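Ctr9 protein (Myceliophthora thermophila, PDB 6AF0) probably binds RNA polymerase II complexes, as a tetratricopeptide-repeat subunit of the Paf1 transcription elongation complex. Local coordinates at residues Asn266-Leu271 against Leu309-Ala314; Asn328-Ala333 against Tyr351-Lys356; Ala346-Tyr351 against Asp375-Ala380. One frame throughout, in Å; residues are numbered along the deposited sequence.

In the fold
The chain is the helical, TPR-rich part of Ctr9, without the C-terminal part of the whole protein. Interaction 1 comes first along the chain and joins helix 263-279 to the next helix but one, 310-322. Interactions 2 and 3 join consecutive helices and overlap along the chain, since both use helix 343-360. Interactions 1 and 2 have centres about 15 Å apart and touch by packing, Ala314 O to Leu352 CD1 at 3.3 Å. Interactions 2 and 3 are about 13 Å apart, centre to centre, and share Tyr351. Interactions 1 and 3 are about 18 Å apart between centres and do not touch. The chain of another protein packs against residues of all three, which puts this region beside a subunit interface.

Interaction 1: Asn266-Leu271 against Leu309-Ala314; sequences NILLGL and LPLTCA
Ile267 and Leu311 form the centre of a buried apolar contact between two helices of the TPR-type helical array. The segments lie on helix 263-279 and helix 310-322, and helix 285-305 comes between them in the chain. The two short segments run in the same general direction, with 39° between them and 10.2 Å between their axes at closest approach. This fits an array in which the chain turns back after each helix, so that a helix meets the next but one running much the same way. The backbones come nearest at Ile267 and Thr312, where the CA atoms are 6.1 Å apart.

Leu311 has CG anti to the backbone N (chi1 -164°), which puts CG 3.8 Å from Ile267 CG2. These two side chains slide past each other in opposite directions. Leu271 sits one turn further along the same helix as Ile267. It reaches Leu311 tip to tip, with Leu271 CD1 3.9 Å from Leu311 CD2. Leu268 adds a looser touch through its CD2 at the margin.

Thr312 crosses the end of Ile267 at about a right angle. The modelled spacing of its OG1 from that end is too short to be trusted, so the detail there is doubtful. The Thr312 hydroxyl is hydrogen-bonded to Ser302 OG on helix 285-305, so this buried polar atom has a partner. Leu309, at the N-cap position of helix 310-322, packs on Lys263 and His264. The chain of another protein packs on Leu268, Leu271 and Leu311, so these leucines also take part in a contact between chains. Within the cluster, the methyl that touches all three residues of helix 263-279 is Leu311 CD2, and its closest partner is Ile267 CG2 at 3.5 Å.

Interaction 2: Asn328-Ala333 against Tyr351-Lys356; sequences NVDALA and YLLARK
Leu353 lays its CD2 methyl over Ala333 CB at 3.6 Å, and the same methyl lies beside the carboxylate of Asp330. Its CG is anti to the carbonyl carbon (chi1 -65°), and CG itself is 3.9 Å from Ala333 CB. Val329 packs more loosely, with CG1 facing the backbone of Leu352 and the CB of Lys356. Leu352 CB meets Ala333 CB at 4.5 Å.

The two segments belong to consecutive helices, 326-338 and 343-360. They pack as an antiparallel pair, as consecutive helices do in TPR-type arrays. The angle between the short segments is 159°, and their axes approach to 9.6 Å. Phe320 of helix 310-322 packs on Val329, while Tyr369 of helix 363-376 packs on Leu353. Helices 310-322 and 363-376 thus both pack on this pair.

The polar part is a salt bridge between Lys356 and Asp330. The lysine chain is bent at its last two torsions, and it crosses the aspartate at about a right angle. Lys356 NZ is 2.7 Å from Asp330 OD1, which it meets on the syn side, 22° out of the carboxylate plane. Asp330 OD2 is further from NZ, at 3.3 Å. Lys356 NZ has a further hydrogen bond to a residue adjoining the segments, and Phe326 packs on the lysine.

On the other side of helix 343-360, Arg355 NE donates to Tyr351 OH at 2.9 Å. Arg355 CG lies above one face of that ring, toward its rim.

The ion pair thus sits next to aliphatic groups, and Lys356 is a buried residue. The nearby carboxylate is likely to favour the charged form of the lysine, and the bridge would partly offset the cost of burying that charge.

Interaction 3: Ala346-Tyr351 against Asp375-Ala380; sequences ASDGWY and DARGGA
Arg377 reaches across to Ser347 and Asp348 with its chain extended from CG to NE. Its NH2 donates to Asp348 OD1 at 2.6 Å, with an N-H...O angle of 148°, as part of a salt bridge. The oxygen lies near the guanidinium plane, at the edge of the group. The donor approaches OD1 on its syn side, 33° out of the carboxylate plane. The two flat groups are turned 29° against each other. Arg377 NE donates to Ser347 OG, although the modelled separation of 2.4 Å is too short to be taken literally. Two N-H groups of one guanidinium thus serve adjacent residues of helix 343-360. An alanine in place of Arg377 would probably leave the Asp348 carboxylate without the positive charge that pairs with it.

Beside this polar pair, the backbones come close. Ser347 CA and Ala376 CA are 5.1 Å apart, which the small side chains allow. Ala376 CB packs on Ser347 CB at 3.7 Å and on Ala346 CB at 4.3 Å.

The contact joins helix 343-360 to the C-terminal end of helix 363-376, the next helix in this TPR-type array. A Schellman motif closes that helix, with Gly378 as its C-prime residue at positive phi. A side chain at Gly378 would jam against the preceding carbonyl oxygen at these backbone angles.

Further out, Ser347 OG is hydrogen-bonded to Ala344 O one turn back, which helps to fix the hydroxyl that Arg377 meets. Tyr384 packs on both Asp348 and Arg377. On the flank, Trp350 makes a cation-pi contact with Arg372 and also meets the ring of Tyr369, both on helix 363-376.

Interaction 1: Asn266-Leu271 against Leu309-Ala314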
# COMPACT_ATOMS: atom_id res chain seq x y z
N ASN A 266 25.54 27.43 -22.76
CA ASN A 266 26.26 26.66 -21.76
C ASN A 266 25.30 25.92 -20.79
O ASN A 266 25.41 24.71 -20.57
CB ASN A 266 27.22 27.57 -21.00
CG ASN A 266 28.46 27.95 -21.81
OD1 ASN A 266 28.69 29.13 -22.09
ND2 ASN A 266 29.29 26.97 -22.15
N ILE A 267 24.35 26.66 -20.22
CA ILE A 267 23.40 26.06 -19.29
C ILE A 267 22.67 24.91 -19.94
O ILE A 267 22.60 23.80 -19.39
CB ILE A 267 22.36 27.09 -18.79
CG1 ILE A 267 23.03 28.19 -18.00
CG2 ILE A 267 21.40 26.43 -17.82
CD1 ILE A 267 23.86 27.66 -16.83
N LEU A 268 22.14 25.19 -21.13
CA LEU A 268 21.31 24.25 -21.82
C LEU A 268 22.07 22.94 -22.08
O LEU A 268 21.50 21.86 -21.95
CB LEU A 268 20.80 24.87 -23.12
CG LEU A 268 19.86 26.05 -22.94
CD1 LEU A 268 19.50 26.69 -24.28
CD2 LEU A 268 18.61 25.57 -22.25
N LEU A 269 23.35 23.06 -22.41
CA LEU A 269 24.22 21.90 -22.63
C LEU A 269 24.47 21.16 -21.34
O LEU A 269 24.33 19.93 -21.30
CB LEU A 269 25.54 22.33 -23.24
CG LEU A 269 26.37 21.28 -23.98
CD1 LEU A 269 25.59 20.50 -25.02
CD2 LEU A 269 27.50 22.03 -24.65
N GLY A 270 24.80 21.88 -20.27
CA GLY A 270 24.81 21.28 -18.92
C GLY A 270 23.51 20.56 -18.56
O GLY A 270 23.51 19.55 -17.86
N LEU A 271 22.38 21.06 -19.04
CA LEU A 271 21.12 20.41 -18.73
C LEU A 271 20.97 19.14 -19.54
O LEU A 271 20.29 18.19 -19.12
CB LEU A 271 19.92 21.34 -18.94
CG LEU A 271 19.91 22.57 -18.04
CD1 LEU A 271 18.71 23.39 -18.43
CD2 LEU A 271 19.88 22.23 -16.55
N LEU A 309 21.82 35.04 -13.53
CA LEU A 309 21.06 34.33 -14.56
C LEU A 309 20.30 33.19 -13.89
O LEU A 309 20.91 32.22 -13.44
CB LEU A 309 21.97 33.80 -15.66
CG LEU A 309 21.30 33.18 -16.88
CD1 LEU A 309 20.33 34.15 -17.52
CD2 LEU A 309 22.35 32.74 -17.89
N PRO A 310 18.98 33.31 -13.82
CA PRO A 310 18.13 32.45 -12.99
C PRO A 310 18.32 30.94 -13.18
O PRO A 310 18.62 30.24 -12.22
CB PRO A 310 16.71 32.87 -13.39
CG PRO A 310 16.86 34.32 -13.78
CD PRO A 310 18.21 34.40 -14.44
N LEU A 311 18.14 30.45 -14.39
CA LEU A 311 18.29 29.02 -14.66
C LEU A 311 19.63 28.51 -14.16
O LEU A 311 19.72 27.49 -13.52
CB LEU A 311 18.17 28.73 -16.16
CG LEU A 311 17.93 27.30 -16.60
CD1 LEU A 311 16.59 26.80 -16.08
CD2 LEU A 311 17.98 27.22 -18.13
N THR A 312 20.69 29.23 -14.47
CA THR A 312 22.01 28.85 -13.99
C THR A 312 22.00 28.78 -12.48
O THR A 312 22.45 27.79 -11.88
CB THR A 312 23.04 29.88 -14.46
OG1 THR A 312 22.88 30.07 -15.87
CG2 THR A 312 24.48 29.42 -14.11
N CYS A 313 21.49 29.84 -11.87
CA CYS A 313 21.44 29.96 -10.42
C CYS A 313 20.74 28.74 -9.80
O CYS A 313 21.27 28.08 -8.92
CB CYS A 313 20.77 31.27 -10.03
SG CYS A 313 21.81 32.73 -10.36
N ALA A 314 19.57 28.42 -10.29
CA ALA A 314 18.85 27.26 -9.79
C ALA A 314 19.64 25.95 -9.97
O ALA A 314 19.78 25.18 -9.03
CB ALA A 314 17.48 27.17 -10.47

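Interaction 2: Asn328-Ala333 against Tyr351-Lys356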
# COMPACT_ATOMS: atom_id res chain seq x y z
N ASN A 328 25.67 28.69 -0.14
CA ASN A 328 25.57 28.82 -1.59
C ASN A 328 24.15 28.55 -2.08
O ASN A 328 23.58 29.34 -2.84
CB ASN A 328 26.52 27.84 -2.28
CG ASN A 328 27.95 27.96 -1.79
OD1 ASN A 328 28.19 28.32 -0.64
ND2 ASN A 328 28.90 27.64 -2.64
N VAL A 329 23.58 27.43 -1.63
CA VAL A 329 22.23 27.02 -2.06
C VAL A 329 21.22 28.15 -1.86
O VAL A 329 20.52 28.52 -2.80
CB VAL A 329 21.73 25.75 -1.34
CG1 VAL A 329 20.32 25.43 -1.75
CG2 VAL A 329 22.60 24.54 -1.66
N ASP A 330 21.15 28.69 -0.64
CA ASP A 330 20.28 29.86 -0.35
C ASP A 330 20.48 31.04 -1.31
O ASP A 330 19.54 31.53 -1.92
CB ASP A 330 20.48 30.36 1.08
CG ASP A 330 19.55 29.71 2.07
OD1 ASP A 330 18.84 28.75 1.73
OD2 ASP A 330 19.54 30.18 3.22
N ALA A 331 21.72 31.50 -1.40
CA ALA A 331 22.02 32.71 -2.16
C ALA A 331 21.52 32.52 -3.58
O ALA A 331 20.66 33.27 -4.05
CB ALA A 331 23.50 32.99 -2.15
N LEU A 332 22.05 31.47 -4.22
CA LEU A 332 21.69 31.13 -5.60
C LEU A 332 20.18 31.00 -5.80
O LEU A 332 19.56 31.82 -6.49
CB LEU A 332 22.39 29.83 -6.03
CG LEU A 332 23.91 29.90 -6.12
CD1 LEU A 332 24.44 28.58 -6.63
CD2 LEU A 332 24.38 31.04 -7.01
N ALA A 333 19.60 29.99 -5.16
CA ALA A 333 18.18 29.72 -5.31
C ALA A 333 17.37 30.96 -5.07
O ALA A 333 16.41 31.20 -5.79
CB ALA A 333 17.73 28.62 -4.37
N TYR A 351 11.71 24.78 -4.18
CA TYR A 351 11.90 23.38 -3.87
C TYR A 351 13.31 23.14 -3.31
O TYR A 351 13.46 22.45 -2.33
CB TYR A 351 11.65 22.51 -5.09
CG TYR A 351 11.85 21.06 -4.77
CD1 TYR A 351 10.96 20.39 -3.95
CD2 TYR A 351 12.94 20.35 -5.27
CE1 TYR A 351 11.13 19.04 -3.65
CE2 TYR A 351 13.10 19.00 -4.99
CZ TYR A 351 12.20 18.36 -4.16
OH TYR A 351 12.33 17.05 -3.83
N LEU A 352 14.32 23.73 -3.92
CA LEU A 352 15.70 23.59 -3.40
C LEU A 352 15.85 24.13 -1.98
O LEU A 352 16.45 23.48 -1.13
CB LEU A 352 16.71 24.27 -4.32
CG LEU A 352 16.82 23.68 -5.73
CD1 LEU A 352 17.70 24.55 -6.60
CD2 LEU A 352 17.36 22.26 -5.68
N LEU A 353 15.33 25.32 -1.73
CA LEU A 353 15.32 25.90 -0.39
C LEU A 353 14.54 25.00 0.57
O LEU A 353 14.96 24.78 1.69
CB LEU A 353 14.71 27.30 -0.41
CG LEU A 353 15.44 28.41 -1.17
CD1 LEU A 353 14.86 29.78 -0.87
CD2 LEU A 353 16.91 28.40 -0.84
N ALA A 354 13.40 24.49 0.14
CA ALA A 354 12.65 23.57 0.97
C ALA A 354 13.53 22.39 1.40
O ALA A 354 13.61 22.08 2.58
CB ALA A 354 11.40 23.08 0.26
N ARG A 355 14.19 21.75 0.44
CA ARG A 355 15.01 20.58 0.75
C ARG A 355 16.20 20.95 1.61
O ARG A 355 16.72 20.10 2.33
CB ARG A 355 15.56 19.93 -0.50
CG ARG A 355 14.51 19.37 -1.43
CD ARG A 355 15.16 18.43 -2.41
NE ARG A 355 14.76 17.05 -2.19
CZ ARG A 355 15.58 16.04 -1.93
NH1 ARG A 355 16.90 16.20 -1.88
NH2 ARG A 355 15.07 14.83 -1.73
N LYS A 356 16.67 22.18 1.52
CA LYS A 356 17.74 22.59 2.41
C LYS A 356 17.23 22.70 3.86
O LYS A 356 17.74 22.06 4.76
CB LYS A 356 18.38 23.90 1.98
CG LYS A 356 19.27 24.46 3.08
CD LYS A 356 19.78 25.85 2.76
CE LYS A 356 19.57 26.78 3.94
NZ LYS A 356 18.16 27.25 3.88

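Interaction 3: Ala346-Tyr351 against Asp375-Ala380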
# COMPACT_ATOMS: atom_id res chain seq x y z
N ALA A 346 10.94 29.46 -10.56
CA ALA A 346 10.56 29.86 -9.21
C ALA A 346 10.24 28.63 -8.38
O ALA A 346 10.73 28.50 -7.24
CB ALA A 346 9.38 30.81 -9.24
N SER A 347 9.46 27.71 -8.95
CA SER A 347 9.10 26.51 -8.20
C SER A 347 10.32 25.65 -7.86
O SER A 347 10.37 25.04 -6.81
CB SER A 347 8.11 25.66 -8.96
OG SER A 347 8.81 24.72 -9.73
N ASP A 348 11.30 25.61 -8.76
CA ASP A 348 12.51 24.80 -8.58
C ASP A 348 13.37 25.41 -7.49
O ASP A 348 13.93 24.70 -6.65
CB ASP A 348 13.31 24.70 -9.87
CG ASP A 348 12.70 23.76 -10.88
OD1 ASP A 348 11.63 23.18 -10.62
OD2 ASP A 348 13.28 23.59 -11.96
N GLY A 349 13.44 26.72 -7.50
CA GLY A 349 14.15 27.45 -6.44
C GLY A 349 13.55 27.22 -5.06
O GLY A 349 14.29 26.97 -4.11
N TRP A 350 12.23 27.30 -4.96
CA TRP A 350 11.55 27.12 -3.68
C TRP A 350 11.78 25.69 -3.23
O TRP A 350 12.04 25.41 -2.07
CB TRP A 350 10.04 27.45 -3.72
CG TRP A 350 9.71 28.92 -3.78
CD1 TRP A 350 8.99 29.55 -4.76
CD2 TRP A 350 10.10 29.95 -2.86
NE1 TRP A 350 8.90 30.90 -4.51
CE2 TRP A 350 9.58 31.18 -3.35
CE3 TRP A 350 10.85 29.95 -1.68
CZ2 TRP A 350 9.77 32.41 -2.68
CZ3 TRP A 350 11.05 31.20 -1.00
CH2 TRP A 350 10.51 32.40 -1.52
N TYR A 351 11.71 24.78 -4.18
CA TYR A 351 11.90 23.38 -3.87
C TYR A 351 13.31 23.14 -3.31
O TYR A 351 13.46 22.45 -2.33
CB TYR A 351 11.65 22.51 -5.09
CG TYR A 351 11.85 21.06 -4.77
CD1 TYR A 351 10.96 20.39 -3.95
CD2 TYR A 351 12.94 20.35 -5.27
CE1 TYR A 351 11.13 19.04 -3.65
CE2 TYR A 351 13.10 19.00 -4.99
CZ TYR A 351 12.20 18.36 -4.16
OH TYR A 351 12.33 17.05 -3.83
N ASP A 375 2.63 25.85 -5.35
CA ASP A 375 1.78 26.92 -5.87
C ASP A 375 2.39 27.60 -7.11
O ASP A 375 1.68 27.87 -8.07
CB ASP A 375 1.47 27.97 -4.78
CG ASP A 375 0.69 27.40 -3.59
OD1 ASP A 375 0.12 26.28 -3.68
OD2 ASP A 375 0.68 28.08 -2.54
N ALA A 376 3.71 27.82 -7.11
CA ALA A 376 4.40 28.49 -8.24
C ALA A 376 4.07 27.83 -9.56
O ALA A 376 3.92 28.51 -10.58
CB ALA A 376 5.90 28.54 -8.03
N ARG A 377 3.95 26.51 -9.54
CA ARG A 377 3.51 25.76 -10.71
C ARG A 377 2.00 25.60 -10.76
O ARG A 377 1.48 24.77 -11.53
CB ARG A 377 4.14 24.37 -10.73
CG ARG A 377 5.56 24.35 -11.21
CD ARG A 377 6.21 23.01 -10.91
NE ARG A 377 7.66 23.04 -11.08
CZ ARG A 377 8.29 22.76 -12.21
NH1 ARG A 377 7.60 22.41 -13.28
NH2 ARG A 377 9.61 22.85 -12.26
N GLY A 378 1.31 26.39 -9.94
CA GLY A 378 -0.16 26.42 -9.93
C GLY A 378 -0.78 25.80 -8.69
O GLY A 378 -1.98 25.87 -8.50
N GLY A 379 0.03 25.16 -7.87
CA GLY A 379 -0.50 24.55 -6.66
C GLY A 379 -1.46 23.45 -7.03
O GLY A 379 -1.52 23.03 -8.18
N ALA A 380 -2.28 23.07 -6.07
CA ALA A 380 -3.01 21.81 -6.13
C ALA A 380 -3.78 21.68 -7.42
O ALA A 380 -4.30 22.67 -7.95
CB ALA A 380 -3.95 21.71 -4.96